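Local coordinates for cryptic loci regulator 2 (Schizosaccharomyces pombe 972h-, PDB 5IKJ), which is required for deacetylation at the mating-type region and centromere, for nucleosome positioning at heterochromatic loci and for transcriptional gene silencing by the SHREC complex, at residues 430-436 / 472-478; 390-395 / 411-417; 256-260 / 291-295. All blocks are in the same frame, centred on the assembly; numbering follows the deposited sequence.

Contact 1 of 3, residues 430-436 / 472-478; sequences SLWTQID and TYFRCLH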
loop_
_atom_site.group_PDB
_atom_site.type_symbol
_atom_site.label_atom_id
_atom_site.label_comp_id
_atom_site.label_asym_id
_atom_site.label_seq_id
_atom_site.Cartn_x
_atom_site.Cartn_y
_atom_site.Cartn_z
ATOM N N SER A 430 1.140 -20.032 3.133
ATOM C CA SER A 430 1.952 -21.220 2.928
ATOM C C SER A 430 3.133 -21.227 3.890
ATOM O O SER A 430 3.644 -20.176 4.287
ATOM C CB SER A 430 2.455 -21.285 1.484
ATOM O OG SER A 430 2.983 -20.034 1.075
ATOM N N LEU A 431 3.566 -22.430 4.257
ATOM C CA LEU A 431 4.636 -22.630 5.223
ATOM C C LEU A 431 5.910 -23.045 4.499
ATOM O O LEU A 431 5.874 -23.877 3.588
ATOM C CB LEU A 431 4.245 -23.695 6.251
ATOM C CG LEU A 431 2.883 -23.485 6.921
ATOM C CD1 LEU A 431 2.540 -24.662 7.819
ATOM C CD2 LEU A 431 2.859 -22.182 7.708
ATOM N N TRP A 432 7.035 -22.465 4.914
ATOM C CA TRP A 432 8.310 -22.669 4.246
ATOM C C TRP A 432 9.396 -22.987 5.263
ATOM O O TRP A 432 9.256 -22.730 6.461
ATOM C CB TRP A 432 8.735 -21.430 3.447
ATOM C CG TRP A 432 7.787 -21.036 2.364
ATOM C CD1 TRP A 432 6.511 -20.575 2.514
ATOM C CD2 TRP A 432 8.045 -21.050 0.956
ATOM N NE1 TRP A 432 5.957 -20.310 1.285
ATOM C CE2 TRP A 432 6.879 -20.593 0.313
ATOM C CE3 TRP A 432 9.148 -21.409 0.178
ATOM C CZ2 TRP A 432 6.784 -20.486 -1.072
ATOM C CZ3 TRP A 432 9.053 -21.303 -1.195
ATOM C CH2 TRP A 432 7.880 -20.845 -1.807
ATOM N N THR A 433 10.490 -23.548 4.756
ATOM C CA THR A 433 11.729 -23.691 5.502
ATOM C C THR A 433 12.846 -23.012 4.721
ATOM O O THR A 433 12.791 -22.913 3.491
ATOM C CB THR A 433 12.080 -25.167 5.747
ATOM O OG1 THR A 433 13.153 -25.255 6.693
ATOM C CG2 THR A 433 12.495 -25.861 4.452
ATOM N N GLN A 434 13.858 -22.539 5.442
ATOM C CA GLN A 434 15.007 -21.884 4.833
ATOM C C GLN A 434 16.269 -22.667 5.160
ATOM O O GLN A 434 16.422 -23.182 6.272
ATOM C CB GLN A 434 15.145 -20.434 5.315
ATOM C CG GLN A 434 15.499 -20.289 6.786
ATOM C CD GLN A 434 15.421 -18.852 7.267
ATOM O OE1 GLN A 434 14.885 -18.573 8.339
ATOM N NE2 GLN A 434 15.965 -17.931 6.477
ATOM N N ILE A 435 17.168 -22.757 4.184
ATOM C CA ILE A 435 18.409 -23.510 4.316
ATOM C C ILE A 435 19.564 -22.581 3.973
ATOM O O ILE A 435 19.625 -22.049 2.858
ATOM C CB ILE A 435 18.431 -24.751 3.408
ATOM C CG1 ILE A 435 17.215 -25.639 3.684
ATOM C CG2 ILE A 435 19.718 -25.540 3.609
ATOM C CD1 ILE A 435 16.034 -25.364 2.773
ATOM N N ASP A 436 20.476 -22.391 4.923
ATOM C CA ASP A 436 21.696 -21.624 4.691
ATOM C C ASP A 436 22.791 -22.597 4.273
ATOM O O ASP A 436 23.236 -23.424 5.076
ATOM C CB ASP A 436 22.097 -20.846 5.940
ATOM C CG ASP A 436 23.110 -19.756 5.646
ATOM O OD1 ASP A 436 23.690 -19.765 4.539
ATOM O OD2 ASP A 436 23.328 -18.891 6.519
ATOM N N THR A 472 21.214 -18.613 0.946
ATOM C CA THR A 472 20.018 -19.101 1.619
ATOM C C THR A 472 19.025 -19.600 0.579
ATOM O O THR A 472 18.784 -18.931 -0.431
ATOM C CB THR A 472 19.395 -17.999 2.482
ATOM O OG1 THR A 472 20.327 -17.605 3.497
ATOM C CG2 THR A 472 18.110 -18.482 3.142
ATOM N N TYR A 473 18.451 -20.772 0.840
ATOM C CA TYR A 473 17.551 -21.457 -0.077
ATOM C C TYR A 473 16.227 -21.714 0.628
ATOM O O TYR A 473 16.204 -22.031 1.822
ATOM C CB TYR A 473 18.193 -22.770 -0.548
ATOM C CG TYR A 473 17.358 -23.623 -1.475
ATOM C CD1 TYR A 473 17.081 -23.211 -2.773
ATOM C CD2 TYR A 473 16.881 -24.860 -1.064
ATOM C CE1 TYR A 473 16.329 -24.000 -3.626
ATOM C CE2 TYR A 473 16.135 -25.654 -1.909
ATOM C CZ TYR A 473 15.860 -25.221 -3.188
ATOM O OH TYR A 473 15.113 -26.014 -4.028
ATOM N N PHE A 474 15.124 -21.571 -0.105
ATOM C CA PHE A 474 13.788 -21.647 0.473
ATOM C C PHE A 474 12.973 -22.735 -0.213
ATOM O O PHE A 474 13.008 -22.869 -1.441
ATOM C CB PHE A 474 13.067 -20.299 0.359
ATOM C CG PHE A 474 13.779 -19.170 1.053
ATOM C CD1 PHE A 474 13.676 -19.008 2.425
ATOM C CD2 PHE A 474 14.546 -18.269 0.333
ATOM C CE1 PHE A 474 14.329 -17.972 3.066
ATOM C CE2 PHE A 474 15.201 -17.231 0.969
ATOM C CZ PHE A 474 15.091 -17.083 2.338
ATOM N N ARG A 475 12.237 -23.505 0.589
ATOM C CA ARG A 475 11.395 -24.585 0.094
ATOM C C ARG A 475 10.058 -24.567 0.817
ATOM O O ARG A 475 10.001 -24.346 2.031
ATOM C CB ARG A 475 12.051 -25.957 0.294
ATOM C CG ARG A 475 12.856 -26.450 -0.891
ATOM C CD ARG A 475 13.165 -27.940 -0.777
ATOM N NE ARG A 475 13.585 -28.324 0.571
ATOM C CZ ARG A 475 12.787 -28.841 1.503
ATOM N NH1 ARG A 475 11.501 -29.056 1.257
ATOM N NH2 ARG A 475 13.280 -29.152 2.694
ATOM N N CYS A 476 8.986 -24.807 0.066
ATOM C CA CYS A 476 7.665 -24.974 0.655
ATOM C C CYS A 476 7.523 -26.383 1.215
ATOM O O CYS A 476 7.930 -27.361 0.583
ATOM C CB CYS A 476 6.579 -24.707 -0.389
ATOM S SG CYS A 476 4.908 -24.591 0.287
ATOM N N LEU A 477 6.941 -26.484 2.408
ATOM C CA LEU A 477 6.865 -27.747 3.129
ATOM C C LEU A 477 5.610 -28.556 2.822
ATOM O O LEU A 477 5.430 -29.628 3.411
ATOM C CB LEU A 477 6.925 -27.498 4.642
ATOM C CG LEU A 477 8.247 -27.068 5.283
ATOM C CD1 LEU A 477 8.073 -27.023 6.793
ATOM C CD2 LEU A 477 9.393 -27.996 4.908
ATOM N N HIS A 478 4.740 -28.089 1.931
ATOM C CA HIS A 478 3.451 -28.739 1.742
ATOM C C HIS A 478 3.013 -28.596 0.291
ATOM O O HIS A 478 3.680 -27.955 -0.527
ATOM C CB HIS A 478 2.403 -28.151 2.689
ATOM C CG HIS A 478 2.159 -26.690 2.481
ATOM N ND1 HIS A 478 1.335 -26.207 1.487
ATOM C CD2 HIS A 478 2.643 -25.604 3.129
ATOM C CE1 HIS A 478 1.316 -24.887 1.538
ATOM N NE2 HIS A 478 2.100 -24.497 2.526
#
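With CG beside its backbone N (chi1 -61°), the W432 indole lies flat against C476, whose own CB sits over the centre of the six-membered ring, 4.0 Å from its centroid. C476 SG lies over the five-membered ring, on the same face of the indole, a sulfur-aromatic contact. H478 takes the rotamer with CG between N and the carbonyl carbon (chi1 61°), which swings the imidazole back to the neighbouring strand: L431 N donates to H478 NE2 at 3.1 Å, essentially in the ring plane. Strands 430-436 and 472-476 are antiparallel, and the paired bonds T433-R475 and I435-Y473 fix the register; R475 O accepts from T433 N at 2.9 Å. On the face of W432 and C476, Q434 CB packs 3.4 Å from F474 CE1, and helix 461-469 covers F474 through L463 and V466. On the other face, T433 CG2 lies over the R475 guanidinium, 3.8 Å from NH2. W432 NE1 donates to S430 OG at 3.0 Å. L477 N to L431 O carries the backbone bonding one residue past the strand. Because H478 NE2 accepts the hydrogen bond from L431 N, the imidazole is probably neutral with its hydrogen on ND1.

Contact 2 of 3, residues 390-395 / 411-417; sequences WINDLC and FMYISDI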
loop_
_atom_site.group_PDB
_atom_site.type_symbol
_atom_site.label_atom_id
_atom_site.label_comp_id
_atom_site.label_asym_id
_atom_site.label_seq_id
_atom_site.Cartn_x
_atom_site.Cartn_y
_atom_site.Cartn_z
ATOM N N TRP A 390 1.726 -7.591 7.319
ATOM C CA TRP A 390 0.907 -7.380 6.137
ATOM C C TRP A 390 0.490 -8.709 5.523
ATOM O O TRP A 390 1.045 -9.770 5.824
ATOM C CB TRP A 390 1.657 -6.590 5.058
ATOM C CG TRP A 390 2.052 -5.177 5.401
ATOM C CD1 TRP A 390 3.242 -4.763 5.941
ATOM C CD2 TRP A 390 1.278 -3.988 5.186
ATOM N NE1 TRP A 390 3.246 -3.397 6.085
ATOM C CE2 TRP A 390 2.055 -2.897 5.631
ATOM C CE3 TRP A 390 0.004 -3.740 4.668
ATOM C CZ2 TRP A 390 1.595 -1.581 5.574
ATOM C CZ3 TRP A 390 -0.450 -2.432 4.614
ATOM C CH2 TRP A 390 0.344 -1.370 5.064
ATOM N N ILE A 391 -0.502 -8.628 4.637
ATOM C CA ILE A 391 -0.706 -9.677 3.650
ATOM C C ILE A 391 0.451 -9.637 2.657
ATOM O O ILE A 391 0.997 -8.569 2.348
ATOM C CB ILE A 391 -2.061 -9.513 2.937
ATOM C CG1 ILE A 391 -2.136 -8.160 2.219
ATOM C CG2 ILE A 391 -3.205 -9.659 3.938
ATOM C CD1 ILE A 391 -3.380 -7.969 1.367
ATOM N N ASN A 392 0.839 -10.810 2.158
ATOM C CA ASN A 392 1.979 -10.983 1.256
ATOM C C ASN A 392 3.293 -10.892 2.019
ATOM O O ASN A 392 4.368 -10.871 1.396
ATOM C CB ASN A 392 1.977 -9.951 0.122
ATOM C CG ASN A 392 2.786 -10.396 -1.079
ATOM O OD1 ASN A 392 2.704 -11.549 -1.505
ATOM N ND2 ASN A 392 3.576 -9.482 -1.633
ATOM N N ASP A 393 3.245 -10.842 3.346
ATOM C CA ASP A 393 4.418 -10.685 4.191
ATOM C C ASP A 393 4.909 -12.052 4.666
ATOM O O ASP A 393 4.277 -13.084 4.433
ATOM C CB ASP A 393 4.078 -9.778 5.378
ATOM C CG ASP A 393 5.300 -9.324 6.148
ATOM O OD1 ASP A 393 6.427 -9.439 5.618
ATOM O OD2 ASP A 393 5.129 -8.846 7.287
ATOM N N LEU A 394 6.062 -12.048 5.335
ATOM C CA LEU A 394 6.651 -13.252 5.908
ATOM C C LEU A 394 6.702 -13.101 7.421
ATOM O O LEU A 394 7.222 -12.103 7.929
ATOM C CB LEU A 394 8.057 -13.493 5.350
ATOM C CG LEU A 394 8.187 -13.399 3.828
ATOM C CD1 LEU A 394 9.644 -13.478 3.404
ATOM C CD2 LEU A 394 7.368 -14.489 3.148
ATOM N N CYS A 395 6.165 -14.090 8.138
ATOM C CA CYS A 395 6.086 -14.026 9.590
ATOM C C CYS A 395 6.475 -15.366 10.197
ATOM O O CYS A 395 6.319 -16.421 9.576
ATOM C CB CYS A 395 4.675 -13.641 10.058
ATOM S SG CYS A 395 3.436 -14.945 9.835
ATOM N N PHE A 411 8.967 -19.828 8.316
ATOM C CA PHE A 411 8.060 -18.690 8.264
ATOM C C PHE A 411 6.817 -19.072 7.475
ATOM O O PHE A 411 6.822 -20.025 6.691
ATOM C CB PHE A 411 8.732 -17.465 7.632
ATOM C CG PHE A 411 9.276 -17.714 6.251
ATOM C CD1 PHE A 411 8.435 -17.728 5.150
ATOM C CD2 PHE A 411 10.629 -17.922 6.054
ATOM C CE1 PHE A 411 8.935 -17.952 3.881
ATOM C CE2 PHE A 411 11.134 -18.146 4.787
ATOM C CZ PHE A 411 10.285 -18.160 3.699
ATOM N N MET A 412 5.750 -18.310 7.699
ATOM C CA MET A 412 4.551 -18.370 6.874
ATOM C C MET A 412 4.594 -17.240 5.857
ATOM O O MET A 412 4.886 -16.092 6.209
ATOM C CB MET A 412 3.280 -18.258 7.720
ATOM C CG MET A 412 2.008 -17.983 6.902
ATOM S SD MET A 412 0.528 -17.729 7.893
ATOM C CE MET A 412 0.190 -19.398 8.448
ATOM N N TYR A 413 4.302 -17.568 4.602
ATOM C CA TYR A 413 4.111 -16.570 3.551
ATOM C C TYR A 413 2.626 -16.220 3.538
ATOM O O TYR A 413 1.799 -16.983 3.037
ATOM C CB TYR A 413 4.596 -17.115 2.213
ATOM C CG TYR A 413 4.373 -16.214 1.018
ATOM C CD1 TYR A 413 4.221 -14.841 1.162
ATOM C CD2 TYR A 413 4.314 -16.748 -0.262
ATOM C CE1 TYR A 413 4.018 -14.026 0.060
ATOM C CE2 TYR A 413 4.110 -15.946 -1.366
ATOM C CZ TYR A 413 3.963 -14.586 -1.201
ATOM O OH TYR A 413 3.760 -13.788 -2.306
ATOM N N ILE A 414 2.291 -15.055 4.094
ATOM C CA ILE A 414 0.904 -14.736 4.410
ATOM C C ILE A 414 0.127 -14.474 3.128
ATOM O O ILE A 414 0.539 -13.670 2.281
ATOM C CB ILE A 414 0.836 -13.530 5.359
ATOM C CG1 ILE A 414 1.565 -13.843 6.670
ATOM C CG2 ILE A 414 -0.615 -13.149 5.646
ATOM C CD1 ILE A 414 1.778 -12.632 7.558
ATOM N N SER A 415 -1.012 -15.151 2.989
ATOM C CA SER A 415 -1.923 -14.938 1.872
ATOM C C SER A 415 -3.109 -14.060 2.231
ATOM O O SER A 415 -3.594 -13.312 1.375
ATOM C CB SER A 415 -2.450 -16.283 1.358
ATOM O OG SER A 415 -1.420 -17.039 0.749
ATOM N N ASP A 416 -3.582 -14.132 3.471
ATOM C CA ASP A 416 -4.835 -13.498 3.848
ATOM C C ASP A 416 -4.845 -13.298 5.355
ATOM O O ASP A 416 -4.361 -14.153 6.102
ATOM C CB ASP A 416 -6.031 -14.358 3.412
ATOM C CG ASP A 416 -7.293 -13.546 3.208
ATOM O OD1 ASP A 416 -7.420 -12.468 3.823
ATOM O OD2 ASP A 416 -8.164 -13.988 2.427
ATOM N N ILE A 417 -5.390 -12.165 5.789
ATOM C CA ILE A 417 -5.578 -11.857 7.201
ATOM C C ILE A 417 -7.032 -11.450 7.377
ATOM O O ILE A 417 -7.498 -10.508 6.724
ATOM C CB ILE A 417 -4.635 -10.741 7.685
ATOM C CG1 ILE A 417 -3.180 -11.214 7.612
ATOM C CG2 ILE A 417 -4.989 -10.310 9.109
ATOM C CD1 ILE A 417 -2.161 -10.121 7.865
#
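A type II beta turn, W390 to D393, leads into strand 394-397, and turn and strand together pair antiparallel with strand 411-419 in the mixed sheet of the Clr2 family domain, assigned to the SH3 clan. N392 and Y413 carry the polar part: Y413 OH donates to N392 OD1 at 2.6 Å, tilted 21° from the carbonyl plane, with the amide and ring planes 50° apart. Y413 reaches it because CG is anti to the backbone N (chi1 176°), laying the ring alongside the N392 side chain, while D393 O lies at the ring edge. The backbone ladder is uneven. C395 and M412 exchange two bonds, with M412 N to C395 O at 2.7 Å; I414 N to D393 O is nearly straight, but N392 N meets I414 O from above the carbonyl plane. I414 CD1 is wedged between the carbonyl oxygen W390 O at 3.4 Å and C395 SG at 3.6 Å, and L394 CD2 touches Y413 CD1 at 3.7 Å. The I391 and I417 side chains cross at a slant, with I391 CG2 4.0 Å from I417 CG1. Beyond the pair, the D393 carboxylate makes salt bridges to R462 and R243, and N392 ND2 bonds T235 and an acidic side chain of another protein chain. Two arginines would be expected to keep buried D393 ionised; with OD1 accepting and ND2 donating, the N392 amide orientation is probably well defined.

Contact 3 of 3, residues 256-260 / 291-295; sequences LIPAI and HCKQL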
loop_
_atom_site.group_PDB
_atom_site.type_symbol
_atom_site.label_atom_id
_atom_site.label_comp_id
_atom_site.label_asym_id
_atom_site.label_seq_id
_atom_site.Cartn_x
_atom_site.Cartn_y
_atom_site.Cartn_z
ATOM N N LEU A 256 21.575 3.158 23.105
ATOM C CA LEU A 256 20.369 2.463 22.660
ATOM C C LEU A 256 19.161 3.320 23.027
ATOM O O LEU A 256 18.826 3.461 24.207
ATOM C CB LEU A 256 20.270 1.075 23.288
ATOM C CG LEU A 256 21.231 -0.018 22.802
ATOM C CD1 LEU A 256 20.835 -1.355 23.416
ATOM C CD2 LEU A 256 21.266 -0.126 21.282
ATOM N N ILE A 257 18.506 3.884 22.019
ATOM C CA ILE A 257 17.427 4.846 22.205
ATOM C C ILE A 257 16.125 4.199 21.726
ATOM O O ILE A 257 16.059 3.750 20.576
ATOM C CB ILE A 257 17.704 6.154 21.445
ATOM C CG1 ILE A 257 18.922 6.863 22.044
ATOM C CG2 ILE A 257 16.484 7.069 21.469
ATOM C CD1 ILE A 257 19.438 8.013 21.207
ATOM N N PRO A 258 15.081 4.132 22.556
ATOM C CA PRO A 258 13.788 3.635 22.057
ATOM C C PRO A 258 13.143 4.671 21.151
ATOM O O PRO A 258 13.095 5.858 21.481
ATOM C CB PRO A 258 12.966 3.410 23.335
ATOM C CG PRO A 258 13.907 3.636 24.488
ATOM C CD PRO A 258 15.002 4.505 23.976
ATOM N N ALA A 259 12.639 4.219 20.005
ATOM C CA ALA A 259 12.122 5.136 19.002
ATOM C C ALA A 259 10.976 4.478 18.251
ATOM O O ALA A 259 10.768 3.264 18.324
ATOM C CB ALA A 259 13.222 5.566 18.026
ATOM N N ILE A 260 10.229 5.305 17.522
ATOM C CA ILE A 260 9.165 4.844 16.642
ATOM C C ILE A 260 9.403 5.443 15.266
ATOM O O ILE A 260 9.702 6.637 15.144
ATOM C CB ILE A 260 7.767 5.227 17.167
ATOM C CG1 ILE A 260 6.683 4.649 16.251
ATOM C CG2 ILE A 260 7.619 6.742 17.269
ATOM C CD1 ILE A 260 5.345 4.474 16.932
ATOM N N HIS A 291 13.277 8.421 9.795
ATOM C CA HIS A 291 13.130 9.596 10.642
ATOM C C HIS A 291 12.235 9.209 11.805
ATOM O O HIS A 291 11.076 8.832 11.601
ATOM C CB HIS A 291 12.542 10.765 9.853
ATOM C CG HIS A 291 13.087 10.875 8.465
ATOM N ND1 HIS A 291 14.328 11.410 8.192
ATOM C CD2 HIS A 291 12.568 10.502 7.272
ATOM C CE1 HIS A 291 14.545 11.369 6.890
ATOM N NE2 HIS A 291 13.493 10.823 6.308
ATOM N N CYS A 292 12.770 9.294 13.016
ATOM C CA CYS A 292 12.167 8.650 14.168
ATOM C C CYS A 292 11.774 9.670 15.226
ATOM O O CYS A 292 12.103 10.857 15.147
ATOM C CB CYS A 292 13.128 7.618 14.766
ATOM S SG CYS A 292 13.812 6.488 13.541
ATOM N N LYS A 293 11.049 9.170 16.224
ATOM C CA LYS A 293 10.621 9.941 17.383
ATOM C C LYS A 293 10.944 9.117 18.618
ATOM O O LYS A 293 10.406 8.018 18.786
ATOM C CB LYS A 293 9.119 10.250 17.313
ATOM C CG LYS A 293 8.476 10.707 18.624
ATOM C CD LYS A 293 9.005 12.056 19.084
ATOM C CE LYS A 293 8.190 12.597 20.250
ATOM N NZ LYS A 293 8.108 11.633 21.382
ATOM N N GLN A 294 11.826 9.631 19.470
ATOM C CA GLN A 294 12.153 8.915 20.693
ATOM C C GLN A 294 10.905 8.763 21.553
ATOM O O GLN A 294 10.048 9.650 21.607
ATOM C CB GLN A 294 13.248 9.644 21.475
ATOM C CG GLN A 294 13.739 8.870 22.690
ATOM C CD GLN A 294 14.971 9.487 23.324
ATOM O OE1 GLN A 294 15.627 10.344 22.731
ATOM N NE2 GLN A 294 15.294 9.050 24.536
ATOM N N LEU A 295 10.803 7.620 22.223
ATOM C CA LEU A 295 9.656 7.305 23.064
ATOM C C LEU A 295 10.021 7.549 24.521
ATOM O O LEU A 295 11.007 6.997 25.022
ATOM C CB LEU A 295 9.209 5.858 22.847
ATOM C CG LEU A 295 8.694 5.567 21.434
ATOM C CD1 LEU A 295 8.543 4.073 21.200
ATOM C CD2 LEU A 295 7.371 6.282 21.177
#
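Strands 256-260 and 291-294 run antiparallel but strongly twisted, their axes 120° apart and 4.4 Å at closest approach. They are neighbours in a five-stranded antiparallel sheet, strand 255-266 lying between 247-252 and 288-294. I260 and K293 form the hydrogen-bonded pair, I260 N to K293 O at 3.0 Å and K293 N to I260 O at 3.1 Å. L295 N adds a bond to P258 O, which it meets from above the carbonyl plane, 44° out. The register places A259 opposite Q294, their CA atoms 4.1 Å apart, and A259 CB also meets C292 CB at 3.9 Å. On the face opposite A259 and Q294, I260 CG2 packs against K293 CB at 3.8 Å and against L295 CD2. Q294, with CG anti to its N (chi1 -174°) and the chain extended beyond, crosses I257 at about a right angle, with I257 CG2 3.4 Å from Q294 CD; Y301 of strand 300-304 touches both side chains. The aliphatic start of K293 belongs to the sheet, but its chain bends at chi2 and chi4, and NZ bonds N297 O and N526 O as well as, within its own segment, Q294 O, with K293 NZ 2.8 Å from that oxygen and nearly in line with the C=O.

From the N terminus, contact 3 comes first: residues 256-260 are met by 291-295 across a 30-residue excursion containing helix 278-285, and the loop closes within the five-stranded sheet. Contact 2 then closes a short 15-residue loop between 390-395 and 411-417. Contact 1 closes a longer one, from 430-436 to 472-478, that includes helix 461-469. The three are in series, with neither nesting nor crossing. Contacts 1 and 2 share the mixed sheet, since strands 411-419 and 425-436 are neighbours: S430 O meets Y413 N at 2.7 Å, a probable hydrogen bond. Contact 3 is separate, its nearest atoms about 13 Å from contact 2 and about 23 Å from contact 1.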